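Local coordinates for protein insulinase family protease (Yersinia pestis, PDB 3GO9) that belongs to the insulinase (M16) family of metallopeptidases and is a predicted protease, although its activity and substrates are not established, at residues E169-L181 against A247-N261. Sequence-based numbering, arbitrary orientation. Where two conformers were deposited one is given.
Sequences EPWWRYRLKGSSL and ATLAPLPPEPVSLMN
Arg175, in helix 170-175, reaches into the extended chain 247-261 and grips the carbonyl oxygen of Ala250 end-on. NH1 and NH2 each lie 2.7 Å from Ala250 O, which sits in the guanidinium plane; neither bond is straight, since two nearly parallel N-H bonds converge on one oxygen. The chain bends at chi2 (69°), and the planar group is sandwiched, with Leu249 CD1 over the centre of one face and Leu252 CA over that of the other. NH2 also forms a salt bridge with Asp274, whose carboxylate takes Leu252 N as well. Beside this grip, Leu252 CD1 packs 3.8 Å from Arg175 CD and meets both the Trp171 ring and the edge of the Tyr174 ring. Because CG of Tyr174 lies anti to its backbone N (chi1 -179°), the ring extends toward strand 257-261, where Val257 CG1 covers one face and Leu259 CD1 lies 4.1 Å from Tyr174 CB.

The margins are looser and wetter. Tyr174 OH donates to a water 2.6 Å away, and that water donates to the carbonyl oxygens of Pro253 and Glu255, tying the phenol to the proline-rich loop before strand 257-261. A second water links Arg175 O and Lys177 O to Ala250 N. At the end of the type II turn from Leu176 to Ser179, Ser179 OG accepts from Leu181 N, an ST turn, and also donates to Leu176 O, while Ser179 CB lies 3.6 Å from Thr248 O.

Helix 170-175, in the Insulinase family region, is thus joined to the incoming chain and edge strand of the five-stranded sheet in the inactive-domain region. The buried cation, shared by a carbonyl and Asp274, would be electrostatically stabilised, although Arg175 NE has no partner; water completes the junction at its margin.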
loop_
_atom_site.group_PDB
_atom_site.type_symbol
_atom_site.label_atom_id
_atom_site.label_comp_id
_atom_site.label_asym_id
_atom_site.label_seq_id
_atom_site.Cartn_x
_atom_site.Cartn_y
_atom_site.Cartn_z
ATOM N N GLU A 169 -15.577 1.006 -7.326
ATOM C CA GLU A 169 -14.930 1.215 -8.630
ATOM C C GLU A 169 -15.230 0.025 -9.552
ATOM O O GLU A 169 -14.951 -1.089 -9.169
ATOM C CB GLU A 169 -13.421 1.235 -8.430
ATOM C CG GLU A 169 -12.721 2.522 -8.595
ATOM C CD GLU A 169 -11.377 2.283 -9.236
ATOM O OE1 GLU A 169 -10.510 1.651 -8.587
ATOM O OE2 GLU A 169 -11.212 2.691 -10.408
ATOM N N PRO A 170 -15.765 0.260 -10.783
ATOM C CA PRO A 170 -15.896 -0.919 -11.667
ATOM C C PRO A 170 -14.603 -1.727 -11.921
ATOM O O PRO A 170 -14.652 -2.970 -12.035
ATOM C CB PRO A 170 -16.392 -0.308 -12.978
ATOM C CG PRO A 170 -17.244 0.874 -12.504
ATOM C CD PRO A 170 -16.546 1.411 -11.286
ATOM N N TRP A 171 -13.468 -1.062 -11.940
ATOM C CA TRP A 171 -12.189 -1.770 -11.975
ATOM C C TRP A 171 -12.027 -2.769 -10.805
ATOM O O TRP A 171 -11.593 -3.906 -10.981
ATOM C CB TRP A 171 -11.007 -0.821 -11.978
ATOM C CG TRP A 171 -9.741 -1.456 -11.620
ATOM C CD1 TRP A 171 -9.069 -1.279 -10.463
ATOM C CD2 TRP A 171 -9.002 -2.461 -12.360
ATOM N NE1 TRP A 171 -7.967 -2.073 -10.427
ATOM C CE2 TRP A 171 -7.882 -2.796 -11.581
ATOM C CE3 TRP A 171 -9.183 -3.100 -13.584
ATOM C CZ2 TRP A 171 -6.938 -3.738 -11.980
ATOM C CZ3 TRP A 171 -8.209 -4.053 -14.010
ATOM C CH2 TRP A 171 -7.107 -4.353 -13.189
ATOM N N TRP A 172 -12.307 -2.309 -9.590
ATOM C CA TRP A 172 -12.208 -3.196 -8.454
ATOM C C TRP A 172 -13.185 -4.362 -8.518
ATOM O O TRP A 172 -12.765 -5.502 -8.260
ATOM C CB TRP A 172 -12.293 -2.393 -7.131
ATOM C CG TRP A 172 -11.965 -3.256 -5.936
ATOM C CD1 TRP A 172 -12.788 -3.547 -4.904
ATOM C CD2 TRP A 172 -10.716 -3.934 -5.670
ATOM N NE1 TRP A 172 -12.143 -4.384 -4.006
ATOM C CE2 TRP A 172 -10.872 -4.630 -4.449
ATOM C CE3 TRP A 172 -9.497 -4.019 -6.332
ATOM C CZ2 TRP A 172 -9.865 -5.406 -3.909
ATOM C CZ3 TRP A 172 -8.478 -4.780 -5.763
ATOM C CH2 TRP A 172 -8.676 -5.471 -4.587
ATOM N N ARG A 173 -14.412 -4.102 -8.930
ATOM C CA ARG A 173 -15.428 -5.142 -9.148
ATOM C C ARG A 173 -14.935 -6.168 -10.141
ATOM O O ARG A 173 -15.038 -7.373 -9.902
ATOM C CB ARG A 173 -16.775 -4.580 -9.611
ATOM C CG ARG A 173 -17.459 -3.709 -8.596
ATOM C CD ARG A 173 -17.604 -4.409 -7.266
ATOM N NE ARG A 173 -18.311 -3.579 -6.312
ATOM C CZ ARG A 173 -18.407 -3.845 -5.019
ATOM N NH1 ARG A 173 -17.851 -4.953 -4.510
ATOM N NH2 ARG A 173 -19.086 -2.993 -4.237
ATOM N N TYR A 174 -14.286 -5.716 -11.192
ATOM C CA TYR A 174 -13.700 -6.668 -12.163
ATOM C C TYR A 174 -12.561 -7.463 -11.550
ATOM O O TYR A 174 -12.527 -8.687 -11.624
ATOM C CB TYR A 174 -13.218 -5.891 -13.401
ATOM C CG TYR A 174 -12.626 -6.782 -14.454
ATOM C CD1 TYR A 174 -13.433 -7.617 -15.234
ATOM C CD2 TYR A 174 -11.288 -6.853 -14.648
ATOM C CE1 TYR A 174 -12.908 -8.441 -16.223
ATOM C CE2 TYR A 174 -10.738 -7.711 -15.626
ATOM C CZ TYR A 174 -11.552 -8.502 -16.396
ATOM O OH TYR A 174 -11.015 -9.351 -17.334
ATOM N N ARG A 175 -11.632 -6.755 -10.905
ATOM C CA ARG A 175 -10.458 -7.368 -10.378
ATOM C C ARG A 175 -10.728 -8.398 -9.295
ATOM O O ARG A 175 -9.984 -9.366 -9.194
ATOM C CB ARG A 175 -9.459 -6.308 -9.878
ATOM C CG ARG A 175 -8.080 -6.821 -9.538
ATOM C CD ARG A 175 -7.308 -7.272 -10.747
ATOM N NE ARG A 175 -6.114 -8.079 -10.438
ATOM C CZ ARG A 175 -6.124 -9.382 -10.139
ATOM N NH1 ARG A 175 -7.263 -10.055 -10.002
ATOM N NH2 ARG A 175 -4.978 -9.996 -9.922
ATOM N N LEU A 176 -11.804 -8.187 -8.528
ATOM C CA LEU A 176 -12.257 -9.078 -7.464
ATOM C C LEU A 176 -12.759 -10.441 -7.975
ATOM O O LEU A 176 -12.897 -11.401 -7.212
ATOM C CB LEU A 176 -13.423 -8.431 -6.750
ATOM C CG LEU A 176 -13.157 -7.360 -5.710
ATOM C CD1 LEU A 176 -14.491 -6.743 -5.265
ATOM C CD2 LEU A 176 -12.455 -7.983 -4.503
ATOM N N LYS A 177 -13.108 -10.531 -9.255
ATOM C CA LYS A 177 -13.738 -11.793 -9.732
ATOM C C LYS A 177 -12.782 -12.991 -9.543
ATOM O O LYS A 177 -11.555 -12.937 -9.815
ATOM C CB LYS A 177 -14.203 -11.678 -11.168
ATOM C CG LYS A 177 -15.314 -10.699 -11.409
ATOM C CD LYS A 177 -15.674 -10.616 -12.848
ATOM C CE LYS A 177 -17.016 -9.875 -13.030
ATOM N NZ LYS A 177 -17.210 -9.465 -14.447
ATOM N N GLY A 178 -13.329 -14.054 -8.979
ATOM C CA GLY A 178 -12.574 -15.270 -8.744
ATOM C C GLY A 178 -11.820 -15.287 -7.454
ATOM O O GLY A 178 -11.146 -16.292 -7.169
ATOM N N SER A 179 -11.903 -14.200 -6.672
ATOM C CA SER A 179 -11.203 -14.123 -5.399
ATOM C C SER A 179 -12.087 -14.548 -4.249
ATOM O O SER A 179 -13.302 -14.665 -4.399
ATOM C CB SER A 179 -10.723 -12.681 -5.082
ATOM O OG SER A 179 -11.850 -11.910 -4.787
ATOM N N SER A 180 -11.471 -14.672 -3.092
ATOM C CA SER A 180 -12.187 -14.954 -1.843
ATOM C C SER A 180 -12.778 -13.714 -1.203
ATOM O O SER A 180 -13.324 -13.815 -0.109
ATOM C CB SER A 180 -11.247 -15.601 -0.822
ATOM O OG SER A 180 -10.343 -14.667 -0.282
ATOM N N LEU A 181 -12.637 -12.577 -1.870
ATOM C CA LEU A 181 -13.043 -11.287 -1.309
ATOM C C LEU A 181 -14.466 -10.934 -1.705
ATOM O O LEU A 181 -15.054 -9.972 -1.192
ATOM C CB LEU A 181 -12.100 -10.212 -1.774
ATOM C CG LEU A 181 -10.599 -10.443 -1.511
ATOM C CD1 LEU A 181 -9.850 -9.158 -1.851
ATOM C CD2 LEU A 181 -10.421 -10.914 -0.125
ATOM N N ALA A 247 -5.906 -11.597 2.604
ATOM C CA ALA A 247 -6.700 -11.312 1.429
ATOM C C ALA A 247 -5.782 -11.643 0.223
ATOM O O ALA A 247 -4.678 -11.112 0.127
ATOM C CB ALA A 247 -7.091 -9.884 1.405
ATOM N N THR A 248 -6.296 -12.478 -0.681
ATOM C CA THR A 248 -5.621 -12.857 -1.953
ATOM C C THR A 248 -6.543 -12.746 -3.219
ATOM O O THR A 248 -7.717 -13.159 -3.239
ATOM C CB THR A 248 -5.189 -14.309 -1.894
ATOM O OG1 THR A 248 -6.343 -15.138 -1.800
ATOM C CG2 THR A 248 -4.252 -14.512 -0.680
ATOM N N LEU A 249 -5.949 -12.213 -4.282
ATOM C CA LEU A 249 -6.668 -12.054 -5.577
ATOM C C LEU A 249 -6.370 -13.205 -6.533
ATOM O O LEU A 249 -5.300 -13.794 -6.450
ATOM C CB LEU A 249 -6.223 -10.775 -6.211
ATOM C CG LEU A 249 -6.682 -9.460 -5.615
ATOM C CD1 LEU A 249 -5.946 -8.292 -6.244
ATOM C CD2 LEU A 249 -8.197 -9.347 -5.836
ATOM N N ALA A 250 -7.303 -13.552 -7.418
ATOM C CA ALA A 250 -6.997 -14.477 -8.525
ATOM C C ALA A 250 -6.121 -13.741 -9.559
ATOM O O ALA A 250 -6.033 -12.475 -9.578
ATOM C CB ALA A 250 -8.239 -14.935 -9.168
ATOM N N PRO A 251 -5.474 -14.491 -10.447
ATOM C CA PRO A 251 -4.699 -13.802 -11.490
ATOM C C PRO A 251 -5.629 -12.982 -12.382
ATOM O O PRO A 251 -6.799 -13.323 -12.570
ATOM C CB PRO A 251 -4.109 -14.960 -12.308
ATOM C CG PRO A 251 -4.118 -16.141 -11.347
ATOM C CD PRO A 251 -5.336 -15.951 -10.515
ATOM N N LEU A 252 -5.106 -11.870 -12.890
ATOM C CA LEU A 252 -5.819 -11.078 -13.869
ATOM C C LEU A 252 -6.035 -11.869 -15.138
ATOM O O LEU A 252 -5.072 -12.352 -15.724
ATOM C CB LEU A 252 -5.034 -9.832 -14.178
ATOM C CG LEU A 252 -5.697 -8.809 -15.085
ATOM C CD1 LEU A 252 -6.896 -8.055 -14.474
ATOM C CD2 LEU A 252 -4.609 -7.815 -15.488
ATOM N N PRO A 253 -7.283 -11.962 -15.611
ATOM C CA PRO A 253 -7.460 -12.659 -16.892
ATOM C C PRO A 253 -6.786 -11.956 -18.045
ATOM O O PRO A 253 -6.675 -10.751 -18.024
ATOM C CB PRO A 253 -8.981 -12.663 -17.106
ATOM C CG PRO A 253 -9.562 -12.341 -15.844
ATOM C CD PRO A 253 -8.584 -11.544 -15.040
ATOM N N PRO A 254 -6.392 -12.717 -19.086
ATOM C CA PRO A 254 -5.680 -12.138 -20.209
ATOM C C PRO A 254 -6.533 -11.352 -21.227
ATOM O O PRO A 254 -5.994 -10.537 -22.004
ATOM C CB PRO A 254 -5.076 -13.368 -20.888
ATOM C CG PRO A 254 -6.010 -14.472 -20.566
ATOM C CD PRO A 254 -6.679 -14.146 -19.280
ATOM N N GLU A 255 -7.845 -11.572 -21.230
ATOM C CA GLU A 255 -8.710 -11.012 -22.245
ATOM C C GLU A 255 -8.838 -9.475 -22.105
ATOM O O GLU A 255 -8.865 -8.950 -20.978
ATOM C CB GLU A 255 -10.114 -11.679 -22.185
ATOM C CG GLU A 255 -10.124 -13.154 -22.556
ATOM C CD GLU A 255 -9.664 -14.074 -21.418
ATOM O OE1 GLU A 255 -9.677 -13.622 -20.249
ATOM O OE2 GLU A 255 -9.280 -15.241 -21.702
ATOM N N PRO A 256 -8.926 -8.743 -23.226
ATOM C CA PRO A 256 -9.165 -7.295 -23.113
ATOM C C PRO A 256 -10.564 -7.051 -22.579
ATOM O O PRO A 256 -11.470 -7.880 -22.782
ATOM C CB PRO A 256 -9.052 -6.784 -24.544
ATOM C CG PRO A 256 -9.492 -7.993 -25.383
ATOM C CD PRO A 256 -8.887 -9.166 -24.647
ATOM N N VAL A 257 -10.729 -5.936 -21.889
ATOM C CA VAL A 257 -12.023 -5.620 -21.312
ATOM C C VAL A 257 -12.289 -4.132 -21.344
ATOM O O VAL A 257 -11.380 -3.340 -21.214
ATOM C CB VAL A 257 -12.095 -6.133 -19.900
ATOM C CG1 VAL A 257 -11.073 -5.431 -19.020
ATOM C CG2 VAL A 257 -13.512 -6.005 -19.365
ATOM N N SER A 258 -13.560 -3.779 -21.528
ATOM C CA SER A 258 -14.000 -2.395 -21.386
ATOM C C SER A 258 -14.843 -2.312 -20.111
ATOM O O SER A 258 -15.673 -3.178 -19.851
ATOM C CB SER A 258 -14.796 -1.919 -22.624
ATOM O OG SER A 258 -15.318 -0.579 -22.428
ATOM N N LEU A 259 -14.594 -1.285 -19.327
ATOM C CA LEU A 259 -15.315 -1.064 -18.074
ATOM C C LEU A 259 -15.825 0.334 -18.121
ATOM O O LEU A 259 -15.014 1.279 -18.222
ATOM C CB LEU A 259 -14.382 -1.235 -16.896
ATOM C CG LEU A 259 -13.728 -2.614 -16.854
ATOM C CD1 LEU A 259 -12.672 -2.649 -15.773
ATOM C CD2 LEU A 259 -14.658 -3.769 -16.623
HETATM N N MSE A 260 -17.162 0.478 -18.061
HETATM C CA MSE A 260 -17.779 1.808 -17.964
HETATM C C MSE A 260 -17.571 2.346 -16.581
HETATM O O MSE A 260 -17.771 1.630 -15.601
HETATM C CB MSE A 260 -19.288 1.811 -18.196
HETATM C CG MSE A 260 -19.920 3.187 -17.869
HETATM SE SE MSE A 260 -20.786 3.467 -16.125
HETATM C CE MSE A 260 -19.553 3.652 -14.666
ATOM N N ASN A 261 -17.205 3.612 -16.510
ATOM C CA ASN A 261 -16.905 4.277 -15.283
ATOM C C ASN A 261 -17.637 5.624 -15.235
ATOM O O ASN A 261 -17.575 6.408 -16.180
ATOM C CB ASN A 261 -15.420 4.464 -15.224
ATOM C CG ASN A 261 -14.984 5.159 -13.982
ATOM O OD1 ASN A 261 -15.805 5.697 -13.218
ATOM N ND2 ASN A 261 -13.676 5.193 -13.772
HETATM O O HOH W 1 -8.659 -8.905 -18.287
HETATM O O HOH W 2 -9.488 -11.856 -8.229
HETATM O O HOH W 3 -9.975 -12.424 -11.902
#